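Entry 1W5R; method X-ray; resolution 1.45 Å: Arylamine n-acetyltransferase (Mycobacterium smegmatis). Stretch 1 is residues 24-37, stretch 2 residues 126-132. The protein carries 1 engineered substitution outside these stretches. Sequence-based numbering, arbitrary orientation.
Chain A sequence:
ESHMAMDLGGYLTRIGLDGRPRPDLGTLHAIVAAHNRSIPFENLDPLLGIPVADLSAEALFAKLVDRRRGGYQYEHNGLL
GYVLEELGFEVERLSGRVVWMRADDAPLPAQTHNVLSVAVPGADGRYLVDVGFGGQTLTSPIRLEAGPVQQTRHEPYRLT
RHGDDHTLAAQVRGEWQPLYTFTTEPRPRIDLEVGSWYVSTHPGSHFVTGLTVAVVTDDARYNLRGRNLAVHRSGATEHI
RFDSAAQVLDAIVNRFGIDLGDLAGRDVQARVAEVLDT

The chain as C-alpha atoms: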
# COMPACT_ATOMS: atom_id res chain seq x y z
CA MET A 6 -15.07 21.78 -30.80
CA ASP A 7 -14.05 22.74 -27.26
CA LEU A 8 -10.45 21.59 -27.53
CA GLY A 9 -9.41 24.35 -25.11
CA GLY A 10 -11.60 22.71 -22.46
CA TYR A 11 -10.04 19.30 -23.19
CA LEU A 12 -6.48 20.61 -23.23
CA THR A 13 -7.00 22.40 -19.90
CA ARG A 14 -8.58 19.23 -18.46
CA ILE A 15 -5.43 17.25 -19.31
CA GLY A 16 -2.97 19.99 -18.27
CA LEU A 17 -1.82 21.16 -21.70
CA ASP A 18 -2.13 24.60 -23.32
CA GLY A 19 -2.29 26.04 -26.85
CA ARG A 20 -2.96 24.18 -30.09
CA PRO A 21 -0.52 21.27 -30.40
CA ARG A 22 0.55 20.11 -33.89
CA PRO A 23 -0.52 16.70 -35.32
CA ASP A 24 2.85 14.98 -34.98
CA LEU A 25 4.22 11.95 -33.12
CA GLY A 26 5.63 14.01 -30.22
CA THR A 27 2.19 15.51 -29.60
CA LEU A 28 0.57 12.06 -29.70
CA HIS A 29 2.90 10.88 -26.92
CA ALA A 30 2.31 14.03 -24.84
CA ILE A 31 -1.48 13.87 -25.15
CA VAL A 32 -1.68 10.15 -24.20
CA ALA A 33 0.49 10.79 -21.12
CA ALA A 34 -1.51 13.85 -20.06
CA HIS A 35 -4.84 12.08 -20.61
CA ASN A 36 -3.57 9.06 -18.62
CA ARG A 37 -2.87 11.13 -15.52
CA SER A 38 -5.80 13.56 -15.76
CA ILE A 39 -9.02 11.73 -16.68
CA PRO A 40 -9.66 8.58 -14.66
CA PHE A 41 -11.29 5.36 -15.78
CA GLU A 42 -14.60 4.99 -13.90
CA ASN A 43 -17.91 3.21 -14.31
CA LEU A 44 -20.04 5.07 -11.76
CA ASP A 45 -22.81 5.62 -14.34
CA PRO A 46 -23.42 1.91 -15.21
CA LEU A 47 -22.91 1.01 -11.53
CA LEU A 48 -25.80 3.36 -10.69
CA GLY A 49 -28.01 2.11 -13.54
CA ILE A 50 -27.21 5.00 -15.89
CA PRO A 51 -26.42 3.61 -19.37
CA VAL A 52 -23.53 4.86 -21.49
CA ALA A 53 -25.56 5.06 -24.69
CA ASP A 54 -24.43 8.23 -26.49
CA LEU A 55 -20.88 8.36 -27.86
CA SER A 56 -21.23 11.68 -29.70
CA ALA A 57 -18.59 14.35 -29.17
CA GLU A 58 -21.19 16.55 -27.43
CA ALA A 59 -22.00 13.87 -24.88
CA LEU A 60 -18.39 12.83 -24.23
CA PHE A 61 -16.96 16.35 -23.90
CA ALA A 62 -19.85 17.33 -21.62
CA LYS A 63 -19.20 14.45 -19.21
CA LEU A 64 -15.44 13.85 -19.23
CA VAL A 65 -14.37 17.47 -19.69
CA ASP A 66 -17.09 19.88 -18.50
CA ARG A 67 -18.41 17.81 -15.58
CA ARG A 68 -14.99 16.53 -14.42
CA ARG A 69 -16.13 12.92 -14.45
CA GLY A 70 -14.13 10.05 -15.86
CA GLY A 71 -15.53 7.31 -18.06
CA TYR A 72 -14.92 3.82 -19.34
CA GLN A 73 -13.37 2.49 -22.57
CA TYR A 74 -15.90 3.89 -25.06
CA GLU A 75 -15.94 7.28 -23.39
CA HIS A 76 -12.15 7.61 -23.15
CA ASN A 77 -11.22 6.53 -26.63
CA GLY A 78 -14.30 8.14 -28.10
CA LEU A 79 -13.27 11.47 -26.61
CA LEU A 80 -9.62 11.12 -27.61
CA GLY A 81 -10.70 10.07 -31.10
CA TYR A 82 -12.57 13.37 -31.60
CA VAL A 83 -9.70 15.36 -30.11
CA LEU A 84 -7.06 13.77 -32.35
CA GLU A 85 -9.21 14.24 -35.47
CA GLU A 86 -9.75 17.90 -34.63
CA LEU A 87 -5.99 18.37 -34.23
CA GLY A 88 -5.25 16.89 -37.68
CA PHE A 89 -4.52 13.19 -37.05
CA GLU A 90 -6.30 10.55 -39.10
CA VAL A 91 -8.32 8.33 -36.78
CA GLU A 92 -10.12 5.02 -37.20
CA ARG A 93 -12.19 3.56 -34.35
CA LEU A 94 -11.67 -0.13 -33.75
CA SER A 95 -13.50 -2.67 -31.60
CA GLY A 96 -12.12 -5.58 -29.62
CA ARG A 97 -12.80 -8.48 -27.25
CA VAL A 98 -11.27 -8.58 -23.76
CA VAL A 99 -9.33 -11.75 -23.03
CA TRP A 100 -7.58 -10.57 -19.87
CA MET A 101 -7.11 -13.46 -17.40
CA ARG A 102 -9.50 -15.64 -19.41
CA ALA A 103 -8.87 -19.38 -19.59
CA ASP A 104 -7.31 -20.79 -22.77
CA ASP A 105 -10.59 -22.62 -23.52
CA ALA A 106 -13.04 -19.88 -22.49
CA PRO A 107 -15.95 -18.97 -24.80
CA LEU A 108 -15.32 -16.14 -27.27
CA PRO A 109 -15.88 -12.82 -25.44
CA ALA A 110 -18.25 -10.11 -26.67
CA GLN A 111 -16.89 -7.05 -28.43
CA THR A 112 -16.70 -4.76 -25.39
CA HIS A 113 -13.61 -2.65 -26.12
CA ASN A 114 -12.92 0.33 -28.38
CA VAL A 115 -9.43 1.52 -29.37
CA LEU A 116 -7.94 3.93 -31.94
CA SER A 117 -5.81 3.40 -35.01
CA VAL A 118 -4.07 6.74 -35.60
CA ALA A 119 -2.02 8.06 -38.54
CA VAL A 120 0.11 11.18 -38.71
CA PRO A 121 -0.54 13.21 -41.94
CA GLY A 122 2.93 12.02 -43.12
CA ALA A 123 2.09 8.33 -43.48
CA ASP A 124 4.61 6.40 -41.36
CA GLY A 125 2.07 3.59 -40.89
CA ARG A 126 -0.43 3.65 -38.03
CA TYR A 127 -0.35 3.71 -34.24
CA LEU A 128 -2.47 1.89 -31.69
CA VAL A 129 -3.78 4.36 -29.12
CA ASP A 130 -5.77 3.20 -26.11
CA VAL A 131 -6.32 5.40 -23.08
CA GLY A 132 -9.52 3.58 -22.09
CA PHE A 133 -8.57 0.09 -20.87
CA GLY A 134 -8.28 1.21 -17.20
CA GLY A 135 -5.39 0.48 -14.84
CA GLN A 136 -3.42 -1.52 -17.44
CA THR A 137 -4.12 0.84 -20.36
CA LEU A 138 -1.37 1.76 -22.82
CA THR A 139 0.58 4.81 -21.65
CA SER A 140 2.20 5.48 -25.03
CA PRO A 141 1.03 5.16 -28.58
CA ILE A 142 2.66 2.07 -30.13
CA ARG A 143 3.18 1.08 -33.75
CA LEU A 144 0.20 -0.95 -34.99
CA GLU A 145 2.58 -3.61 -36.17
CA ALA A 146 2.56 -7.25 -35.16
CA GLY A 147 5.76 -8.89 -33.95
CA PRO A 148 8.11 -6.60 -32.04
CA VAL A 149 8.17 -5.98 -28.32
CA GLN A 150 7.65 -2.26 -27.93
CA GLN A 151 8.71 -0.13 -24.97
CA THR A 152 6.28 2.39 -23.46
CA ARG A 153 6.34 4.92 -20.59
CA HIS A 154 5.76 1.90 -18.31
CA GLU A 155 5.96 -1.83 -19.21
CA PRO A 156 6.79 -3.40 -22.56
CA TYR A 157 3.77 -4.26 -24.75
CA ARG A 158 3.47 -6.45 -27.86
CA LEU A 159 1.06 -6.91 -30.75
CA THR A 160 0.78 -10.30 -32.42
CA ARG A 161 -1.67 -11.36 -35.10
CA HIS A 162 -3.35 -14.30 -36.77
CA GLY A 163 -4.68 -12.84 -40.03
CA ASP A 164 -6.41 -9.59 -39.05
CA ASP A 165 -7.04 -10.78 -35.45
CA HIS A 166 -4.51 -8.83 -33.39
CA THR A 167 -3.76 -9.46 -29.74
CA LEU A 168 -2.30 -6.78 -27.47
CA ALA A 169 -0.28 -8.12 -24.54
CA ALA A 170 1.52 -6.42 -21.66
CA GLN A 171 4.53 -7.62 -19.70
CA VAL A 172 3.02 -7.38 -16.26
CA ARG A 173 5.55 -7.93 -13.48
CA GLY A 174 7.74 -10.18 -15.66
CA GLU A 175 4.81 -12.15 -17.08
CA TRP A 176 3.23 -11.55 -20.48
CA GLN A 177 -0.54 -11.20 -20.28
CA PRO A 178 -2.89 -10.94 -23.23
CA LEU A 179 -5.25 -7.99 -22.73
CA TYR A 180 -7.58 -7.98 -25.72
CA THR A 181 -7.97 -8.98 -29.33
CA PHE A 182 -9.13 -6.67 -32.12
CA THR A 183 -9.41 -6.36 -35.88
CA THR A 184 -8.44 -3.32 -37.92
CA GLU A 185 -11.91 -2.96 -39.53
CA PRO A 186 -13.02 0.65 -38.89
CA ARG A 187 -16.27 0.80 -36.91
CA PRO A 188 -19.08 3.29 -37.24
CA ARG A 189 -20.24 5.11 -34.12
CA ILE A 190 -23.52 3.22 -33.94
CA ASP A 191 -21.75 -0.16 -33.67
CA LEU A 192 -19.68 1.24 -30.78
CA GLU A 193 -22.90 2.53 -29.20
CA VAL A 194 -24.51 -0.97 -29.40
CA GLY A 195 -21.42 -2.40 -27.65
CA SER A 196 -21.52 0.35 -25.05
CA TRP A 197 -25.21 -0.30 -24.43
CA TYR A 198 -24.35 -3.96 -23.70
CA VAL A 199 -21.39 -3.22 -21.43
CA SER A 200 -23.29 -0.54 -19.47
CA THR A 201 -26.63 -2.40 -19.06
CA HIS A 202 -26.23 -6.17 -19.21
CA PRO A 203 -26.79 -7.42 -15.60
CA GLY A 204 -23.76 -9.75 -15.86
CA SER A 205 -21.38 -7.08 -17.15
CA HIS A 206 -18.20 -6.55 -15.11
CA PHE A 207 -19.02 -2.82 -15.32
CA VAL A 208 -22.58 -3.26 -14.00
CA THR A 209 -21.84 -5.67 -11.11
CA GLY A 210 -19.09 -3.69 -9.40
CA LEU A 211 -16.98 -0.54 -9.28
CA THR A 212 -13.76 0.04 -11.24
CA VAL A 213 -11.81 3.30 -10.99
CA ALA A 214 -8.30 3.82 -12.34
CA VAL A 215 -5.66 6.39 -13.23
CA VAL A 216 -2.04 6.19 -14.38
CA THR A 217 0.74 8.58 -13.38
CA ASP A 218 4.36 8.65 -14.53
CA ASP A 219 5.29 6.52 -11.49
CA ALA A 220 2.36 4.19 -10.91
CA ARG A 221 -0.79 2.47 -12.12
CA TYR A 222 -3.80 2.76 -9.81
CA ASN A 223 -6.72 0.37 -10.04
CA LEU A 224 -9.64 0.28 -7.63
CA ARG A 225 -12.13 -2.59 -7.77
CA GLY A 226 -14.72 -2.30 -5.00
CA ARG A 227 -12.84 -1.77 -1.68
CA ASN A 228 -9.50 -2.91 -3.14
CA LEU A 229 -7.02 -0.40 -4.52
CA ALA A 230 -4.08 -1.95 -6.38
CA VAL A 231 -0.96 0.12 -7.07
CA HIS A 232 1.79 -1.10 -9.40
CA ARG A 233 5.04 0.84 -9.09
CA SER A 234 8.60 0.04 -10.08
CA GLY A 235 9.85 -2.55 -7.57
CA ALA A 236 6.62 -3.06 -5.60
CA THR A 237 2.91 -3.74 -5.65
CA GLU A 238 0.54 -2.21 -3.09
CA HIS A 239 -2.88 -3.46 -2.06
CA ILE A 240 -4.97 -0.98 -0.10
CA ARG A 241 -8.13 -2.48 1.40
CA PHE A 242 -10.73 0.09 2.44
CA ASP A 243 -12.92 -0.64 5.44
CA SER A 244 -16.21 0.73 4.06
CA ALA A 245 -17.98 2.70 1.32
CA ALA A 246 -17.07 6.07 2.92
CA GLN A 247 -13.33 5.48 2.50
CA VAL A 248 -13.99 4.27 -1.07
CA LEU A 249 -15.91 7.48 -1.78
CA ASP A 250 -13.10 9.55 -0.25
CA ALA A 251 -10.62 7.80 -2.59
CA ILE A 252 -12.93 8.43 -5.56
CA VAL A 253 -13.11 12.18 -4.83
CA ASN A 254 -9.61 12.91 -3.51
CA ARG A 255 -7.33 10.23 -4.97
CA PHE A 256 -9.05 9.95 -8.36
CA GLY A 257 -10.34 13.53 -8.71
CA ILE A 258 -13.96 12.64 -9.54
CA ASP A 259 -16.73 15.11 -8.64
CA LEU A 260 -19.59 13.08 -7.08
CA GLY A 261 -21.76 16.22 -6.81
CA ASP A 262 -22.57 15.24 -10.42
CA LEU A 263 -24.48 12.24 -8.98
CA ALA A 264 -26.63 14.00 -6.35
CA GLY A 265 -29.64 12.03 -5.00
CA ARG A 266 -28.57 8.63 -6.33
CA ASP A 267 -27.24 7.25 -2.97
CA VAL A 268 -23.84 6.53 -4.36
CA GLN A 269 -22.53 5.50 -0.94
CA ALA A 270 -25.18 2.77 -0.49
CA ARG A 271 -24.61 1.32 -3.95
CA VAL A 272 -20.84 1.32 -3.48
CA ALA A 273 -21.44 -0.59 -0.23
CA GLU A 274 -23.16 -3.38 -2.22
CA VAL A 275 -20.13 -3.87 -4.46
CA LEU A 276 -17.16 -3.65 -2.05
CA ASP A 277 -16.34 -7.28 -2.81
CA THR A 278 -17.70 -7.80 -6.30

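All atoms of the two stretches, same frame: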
# COMPACT_ATOMS: atom_id res chain seq x y z
N ASP A 24 1.65 15.76 -34.76
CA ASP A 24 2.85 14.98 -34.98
C ASP A 24 3.01 13.92 -33.89
O ASP A 24 2.24 13.89 -32.92
CB ASP A 24 4.09 15.90 -35.07
CG ASP A 24 4.25 16.81 -33.86
OD1 ASP A 24 3.99 16.37 -32.72
OD2 ASP A 24 4.66 17.98 -34.03
N LEU A 25 4.01 13.06 -34.06
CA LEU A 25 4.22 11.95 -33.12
C LEU A 25 4.51 12.41 -31.69
O LEU A 25 4.00 11.83 -30.74
CB LEU A 25 5.30 11.00 -33.64
CG LEU A 25 5.48 9.67 -32.90
CD1 LEU A 25 4.22 8.81 -32.96
CD2 LEU A 25 6.67 8.92 -33.47
N GLY A 26 5.33 13.45 -31.54
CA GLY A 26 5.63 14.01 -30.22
C GLY A 26 4.38 14.44 -29.46
O GLY A 26 4.25 14.19 -28.26
N THR A 27 3.46 15.07 -30.18
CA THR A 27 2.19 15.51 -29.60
C THR A 27 1.35 14.30 -29.17
O THR A 27 0.75 14.32 -28.11
CB THR A 27 1.38 16.38 -30.58
OG1 THR A 27 2.10 17.59 -30.82
CG2 THR A 27 -0.00 16.72 -30.02
N LEU A 28 1.33 13.27 -30.00
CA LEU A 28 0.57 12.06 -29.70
C LEU A 28 1.04 11.46 -28.38
O LEU A 28 0.21 11.11 -27.51
CB LEU A 28 0.65 11.05 -30.84
CG LEU A 28 -0.31 9.85 -30.77
CD1 LEU A 28 -1.78 10.29 -30.74
CD2 LEU A 28 -0.04 8.93 -31.93
N HIS A 29 2.35 11.36 -28.19
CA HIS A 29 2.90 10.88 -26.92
C HIS A 29 2.50 11.78 -25.74
O HIS A 29 2.09 11.30 -24.68
CB HIS A 29 4.43 10.78 -27.00
CG HIS A 29 4.92 9.60 -27.77
ND1 HIS A 29 5.27 8.41 -27.16
CD2 HIS A 29 5.11 9.41 -29.10
CE1 HIS A 29 5.67 7.55 -28.07
NE2 HIS A 29 5.58 8.13 -29.26
N ALA A 30 2.62 13.09 -25.92
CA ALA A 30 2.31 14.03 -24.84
C ALA A 30 0.85 13.98 -24.44
O ALA A 30 0.53 14.02 -23.25
CB ALA A 30 2.72 15.46 -25.24
N ILE A 31 -0.04 13.91 -25.43
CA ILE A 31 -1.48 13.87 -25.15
C ILE A 31 -1.87 12.58 -24.41
O ILE A 31 -2.60 12.64 -23.44
CB ILE A 31 -2.31 14.06 -26.43
CG1 ILE A 31 -2.19 15.52 -26.91
CG2 ILE A 31 -3.78 13.69 -26.19
CD1 ILE A 31 -3.02 15.83 -28.13
N VAL A 32 -1.37 11.44 -24.88
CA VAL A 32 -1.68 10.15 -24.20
C VAL A 32 -1.23 10.22 -22.73
O VAL A 32 -1.99 9.86 -21.83
CB VAL A 32 -1.02 8.95 -24.95
CG1 VAL A 32 -1.06 7.66 -24.11
CG2 VAL A 32 -1.68 8.72 -26.30
N ALA A 33 -0.02 10.71 -22.48
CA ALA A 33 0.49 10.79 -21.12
C ALA A 33 -0.34 11.74 -20.24
O ALA A 33 -0.62 11.45 -19.08
CB ALA A 33 1.97 11.21 -21.12
N ALA A 34 -0.74 12.88 -20.81
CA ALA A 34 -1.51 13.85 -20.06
C ALA A 34 -2.92 13.33 -19.77
O ALA A 34 -3.44 13.48 -18.66
CB ALA A 34 -1.58 15.17 -20.83
N HIS A 35 -3.53 12.71 -20.78
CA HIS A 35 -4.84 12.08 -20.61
C HIS A 35 -4.78 10.99 -19.53
O HIS A 35 -5.63 10.96 -18.62
CB HIS A 35 -5.31 11.54 -21.96
CG HIS A 35 -6.73 11.05 -21.98
ND1 HIS A 35 -7.69 11.60 -22.80
CD2 HIS A 35 -7.34 10.05 -21.30
CE1 HIS A 35 -8.83 10.96 -22.63
NE2 HIS A 35 -8.65 10.02 -21.72
N ASN A 36 -3.75 10.15 -19.59
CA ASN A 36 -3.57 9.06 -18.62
C ASN A 36 -3.64 9.55 -17.18
O ASN A 36 -4.26 8.91 -16.33
CB ASN A 36 -2.18 8.42 -18.79
CG ASN A 36 -2.09 7.42 -19.95
OD1 ASN A 36 -3.09 6.85 -20.45
ND2 ASN A 36 -0.88 7.18 -20.37
N ARG A 37 -2.96 10.67 -16.90
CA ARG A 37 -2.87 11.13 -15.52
C ARG A 37 -4.00 12.03 -15.08
O ARG A 37 -4.14 12.30 -13.89
CB ARG A 37 -1.52 11.84 -15.24
CG ARG A 37 -1.36 13.22 -15.89
CD ARG A 37 -0.04 13.87 -15.52
NE ARG A 37 1.11 13.18 -16.12
CZ ARG A 37 1.67 13.50 -17.29
NH1 ARG A 37 2.73 12.82 -17.71
NH2 ARG A 37 1.18 14.50 -18.04
N ARG A 126 0.59 3.26 -39.01
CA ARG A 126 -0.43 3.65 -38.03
C ARG A 126 0.00 3.28 -36.62
O ARG A 126 0.88 2.43 -36.43
CB ARG A 126 -1.77 2.99 -38.35
CG ARG A 126 -2.27 3.28 -39.77
CD ARG A 126 -3.71 2.85 -39.95
NE ARG A 126 -4.65 3.80 -39.32
CZ ARG A 126 -5.16 4.88 -39.91
NH1 ARG A 126 -4.82 5.19 -41.16
NH2 ARG A 126 -6.00 5.67 -39.25
N TYR A 127 -0.63 3.95 -35.65
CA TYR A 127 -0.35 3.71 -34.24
C TYR A 127 -1.60 3.26 -33.51
O TYR A 127 -2.69 3.79 -33.73
CB TYR A 127 0.17 4.99 -33.59
CG TYR A 127 1.53 5.34 -34.12
CD1 TYR A 127 1.67 6.05 -35.32
CD2 TYR A 127 2.68 4.92 -33.45
CE1 TYR A 127 2.95 6.35 -35.82
CE2 TYR A 127 3.94 5.22 -33.93
CZ TYR A 127 4.07 5.92 -35.11
OH TYR A 127 5.35 6.19 -35.56
N LEU A 128 -1.43 2.25 -32.65
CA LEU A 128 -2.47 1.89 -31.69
C LEU A 128 -2.46 2.88 -30.54
O LEU A 128 -1.41 3.14 -29.93
CB LEU A 128 -2.26 0.47 -31.18
CG LEU A 128 -3.28 -0.00 -30.12
CD1 LEU A 128 -4.71 -0.00 -30.66
CD2 LEU A 128 -2.87 -1.35 -29.58
N VAL A 129 -3.63 3.44 -30.24
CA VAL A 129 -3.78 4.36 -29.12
C VAL A 129 -4.95 3.86 -28.29
O VAL A 129 -6.03 3.60 -28.82
CB VAL A 129 -4.02 5.81 -29.61
CG1 VAL A 129 -4.30 6.73 -28.45
CG2 VAL A 129 -2.79 6.30 -30.40
N ASP A 130 -4.72 3.71 -26.99
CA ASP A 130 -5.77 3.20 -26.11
C ASP A 130 -5.56 3.79 -24.74
O ASP A 130 -4.65 3.39 -24.03
CB ASP A 130 -5.71 1.67 -26.07
CG ASP A 130 -6.74 1.05 -25.11
OD1 ASP A 130 -7.65 1.77 -24.62
OD2 ASP A 130 -6.64 -0.18 -24.88
N VAL A 131 -6.38 4.78 -24.40
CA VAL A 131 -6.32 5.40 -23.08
C VAL A 131 -7.53 4.98 -22.23
O VAL A 131 -7.81 5.57 -21.19
CB VAL A 131 -6.19 6.94 -23.16
CG1 VAL A 131 -4.88 7.33 -23.87
CG2 VAL A 131 -7.41 7.55 -23.87
N GLY A 132 -8.25 3.95 -22.70
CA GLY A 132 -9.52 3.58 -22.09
C GLY A 132 -9.63 2.20 -21.47
O GLY A 132 -10.73 1.80 -21.07

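What holds the helix 25-37 against the strand 127-129 and the residues after it? No hydrogen bond crosses between the two stretches; the contact is made by side-chain packing. The two axes run nearly parallel, 17° apart and 11.2 Å at closest approach, so helix residues spaced mostly three or four apart, about one turn, meet every second residue of the other stretch in order: Leu25 and Leu28 reach Tyr127, Leu28 and Val32 reach Val129, and Val32, His35 and Asn36 reach Val131.

How do the aliphatic side chains fit together? Tyr127, Val129 and Val131 point toward the helix, while Leu128 and Asp130 between them point away, the alternation expected of an extended chain. Leu28 CD2 lies 4.1 Å from Val129 CG2 and, more loosely, 4.3 Å from Tyr127 CB. Val32 spans two neighbours: its CG2 is 3.9 Å from Val129 CG1, and its CG1 is 3.8 Å from Val131 CG1. Val131 has the largest area covered by the opposing stretch, 90 Å².

Where do rings take part? Two CH-pi contacts lie toward the two ends of the contact. Leu25 CD1 sits over a face of the Tyr127 ring, 3.9 Å from its centroid and 22° off the normal; although the CA-to-CB bond of Leu25 points sideways, its t, p rotamer brings the methyl there. The roles reverse at His35, where Val131 CG2 is 3.7 Å from the imidazole centroid, 20° off the normal. Both His35 ring nitrogens are hydrogen-bonded elsewhere in the structure.

Which polar bonds shape each stretch from within? Asp24 caps the helix: Thr27 N donates to Asp24 OD1 at 2.9 Å, satisfying an amide in the first turn. In the other stretch, Gly132 N donates to Asp130 OD1 at 3.0 Å, tying together backbone and side chain around Val131.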